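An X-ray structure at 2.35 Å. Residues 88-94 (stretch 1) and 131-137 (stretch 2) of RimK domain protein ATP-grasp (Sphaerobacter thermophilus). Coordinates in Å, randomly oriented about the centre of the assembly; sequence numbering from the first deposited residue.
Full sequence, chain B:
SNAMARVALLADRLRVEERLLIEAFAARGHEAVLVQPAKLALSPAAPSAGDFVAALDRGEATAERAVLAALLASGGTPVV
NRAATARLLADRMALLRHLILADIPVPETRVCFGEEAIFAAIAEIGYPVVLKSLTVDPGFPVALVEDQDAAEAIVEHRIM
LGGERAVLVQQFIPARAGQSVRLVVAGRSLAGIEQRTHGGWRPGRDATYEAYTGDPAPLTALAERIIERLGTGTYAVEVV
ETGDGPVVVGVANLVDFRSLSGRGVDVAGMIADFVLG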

# COMPACT_ATOMS: atom_id res chain seq x y z
N LEU B 88 6.06 3.95 -6.33
CA LEU B 88 5.33 4.69 -7.36
C LEU B 88 4.90 3.79 -8.51
O LEU B 88 3.87 4.03 -9.13
N LEU B 89 5.68 2.75 -8.81
CA LEU B 89 5.27 1.80 -9.84
C LEU B 89 4.15 0.90 -9.34
O LEU B 89 3.30 0.47 -10.13
N ALA B 90 4.12 0.61 -8.04
CA ALA B 90 3.13 -0.29 -7.47
C ALA B 90 1.83 0.41 -7.09
O ALA B 90 0.78 -0.25 -7.03
N ASP B 91 1.87 1.71 -6.85
CA ASP B 91 0.74 2.47 -6.31
C ASP B 91 0.31 3.48 -7.37
O ASP B 91 0.95 4.53 -7.53
N ARG B 92 -0.78 3.18 -8.07
CA ARG B 92 -1.29 4.11 -9.07
C ARG B 92 -1.71 5.44 -8.46
O ARG B 92 -1.60 6.48 -9.11
N MSE B 93 -2.17 5.42 -7.21
CA MSE B 93 -2.60 6.64 -6.54
C MSE B 93 -1.42 7.55 -6.23
O MSE B 93 -1.47 8.76 -6.48
N ALA B 94 -0.35 6.97 -5.68
CA ALA B 94 0.83 7.77 -5.36
C ALA B 94 1.50 8.29 -6.63
O ALA B 94 1.96 9.44 -6.67
N LEU B 131 -11.19 1.19 -15.27
CA LEU B 131 -11.13 1.00 -13.83
C LEU B 131 -9.77 0.44 -13.46
O LEU B 131 -9.35 -0.59 -14.00
N LYS B 132 -9.08 1.11 -12.54
CA LYS B 132 -7.76 0.70 -12.09
C LYS B 132 -7.77 0.65 -10.58
O LYS B 132 -8.10 1.65 -9.93
N SER B 133 -7.41 -0.50 -10.02
CA SER B 133 -7.19 -0.57 -8.58
C SER B 133 -6.07 0.39 -8.18
O SER B 133 -5.15 0.66 -8.95
N LEU B 134 -6.17 0.92 -6.95
CA LEU B 134 -5.18 1.88 -6.48
C LEU B 134 -3.78 1.28 -6.47
O LEU B 134 -2.79 2.01 -6.65
N THR B 135 -3.68 -0.02 -6.27
CA THR B 135 -2.42 -0.74 -6.26
C THR B 135 -2.41 -1.75 -7.40
O THR B 135 -3.41 -2.43 -7.64
N VAL B 136 -1.28 -1.83 -8.11
CA VAL B 136 -1.15 -2.78 -9.21
C VAL B 136 -1.33 -4.19 -8.66
O VAL B 136 -0.64 -4.61 -7.72
N ASP B 137 -2.26 -4.93 -9.25
CA ASP B 137 -2.68 -6.22 -8.74
C ASP B 137 -3.08 -7.12 -9.89
O ASP B 137 -4.01 -6.79 -10.65

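Packing between residues 88-94 and 131-137 of the ATP-grasp protein centres on Arg-92, Val-136 and Leu-134, which together account for more than half of the 454 Å² buried between the two stretches. The backbones meet in a single beta bridge at Asp-91 and Thr-135 (CA-CA 4.5 Å), where the first stretch passes from one helix to the next. Val-136 N donates to Ala-90 O (2.8 Å, nearly straight), and Arg-92 N makes a weak, bent bond to Leu-134 O (2.7 Å). Arg-92 has the largest covered area. Its CB points toward the second stretch, and an m, t, t course with chi4 near 101° carries the guanidinium alongside the strand. There NH1 donates to Ser-133 O (2.9 Å), which lies at the edge of the group near its plane, and more weakly to Ser-133 OG (3.3 Å). The aliphatic part is used as well: Arg-92 CD rests on Lys-132 CB at 3.7 Å. Lys-132 CG lies over one face of the guanidinium and Val-136 CG2 over the opposite face, 3.9 Å from Arg-92 NH2, so the charged group is sandwiched between hydrocarbon while its polar edge stays free to bond. Lys-132 starts toward the contact, but its extended m, t, t, t chain leads away, and NZ is bonded elsewhere in the structure. Val-136, chi1 t, points sideways; its CG2 also reaches Leu-89 O (3.4 Å), joining the helix end to the arginine. Ser-133, chi1 p, ties the polar side together: its OG donates to Thr-135 O (2.8 Å) while accepting from Arg-92. Water 1 extends this network, accepting from Arg-92 NH1 (3.1 Å) and from Asp-137 N (3.0 Å) and donating to Ser-133 OG (3.0 Å). Leu-134, m, t and sideways, supplies the apolar contact, its CB lying 4.5 Å from CB of Met-93, a selenomethionine whose side chain sets out toward the second stretch with chi1 t before its end leads away. Asp-91, chi1 t, has its CB directed away, yet its carboxylate comes nearer and caps the following helix: OD1 accepts from Ala-94 N (3.2 Å) and, weakly, from Met-93 N (2.9 Å). The same OD1 stands 3.2 Å from Leu-134 O; both are acceptors, so this approach is no hydrogen bond. Thr-135, chi1 m, points away overall, but its CA makes a CA-H...O contact with Ala-90 O (3.3 Å), the oxygen that also receives Val-136 N.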

# COMPACT_ATOMS: atom_id res chain seq x y z
CB LEU B 88 6.19 5.85 -7.88
CG LEU B 88 6.42 7.05 -6.96
CD1 LEU B 88 7.07 8.17 -7.72
CD2 LEU B 88 5.12 7.51 -6.32
CB LEU B 89 6.46 0.96 -10.29
CG LEU B 89 7.75 1.68 -10.67
CD1 LEU B 89 8.84 0.68 -11.03
CD2 LEU B 89 7.51 2.64 -11.81
CB ALA B 90 3.70 -0.97 -6.22
CB ASP B 91 1.14 3.14 -5.00
CG ASP B 91 -0.04 3.74 -4.26
OD1 ASP B 91 -1.08 4.00 -4.89
OD2 ASP B 91 0.09 3.94 -3.04
CB ARG B 92 -2.47 3.48 -9.83
CG ARG B 92 -2.09 2.22 -10.61
CD ARG B 92 -3.13 1.86 -11.67
NE ARG B 92 -2.74 0.66 -12.40
CZ ARG B 92 -3.24 -0.55 -12.17
NH1 ARG B 92 -4.17 -0.72 -11.25
NH2 ARG B 92 -2.81 -1.59 -12.87
CB MSE B 93 -3.35 6.31 -5.26
CG MSE B 93 -3.80 7.53 -4.48
SE MSE B 93 -5.19 8.54 -5.41
CE MSE B 93 -4.22 10.19 -5.81
CB ALA B 94 1.82 6.96 -4.52
CB LEU B 131 -12.23 0.06 -13.33
CG LEU B 131 -13.70 0.44 -13.55
CD1 LEU B 131 -14.59 -0.52 -12.79
CD2 LEU B 131 -13.96 1.86 -13.13
CB LYS B 132 -6.68 1.67 -12.58
CG LYS B 132 -6.56 1.80 -14.09
CD LYS B 132 -5.45 2.79 -14.46
CE LYS B 132 -5.23 2.86 -15.97
NZ LYS B 132 -4.09 3.78 -16.29
CB SER B 133 -6.84 -2.00 -8.17
OG SER B 133 -5.86 -2.55 -9.04
CB LEU B 134 -5.54 2.39 -5.08
CG LEU B 134 -6.93 2.99 -4.85
CD1 LEU B 134 -6.98 3.72 -3.52
CD2 LEU B 134 -7.32 3.92 -5.98
CB THR B 135 -2.21 -1.45 -4.92
OG1 THR B 135 -1.87 -0.48 -3.91
CG2 THR B 135 -1.09 -2.50 -5.01
CB VAL B 136 0.20 -2.62 -9.92
CG1 VAL B 136 0.34 -3.67 -11.00
CG2 VAL B 136 0.32 -1.22 -10.51
CB ASP B 137 -3.84 -6.05 -7.75
CG ASP B 137 -4.53 -7.36 -7.43
OD1 ASP B 137 -3.84 -8.39 -7.24
OD2 ASP B 137 -5.78 -7.37 -7.36
O HOH W 1 -4.25 -3.81 -11.27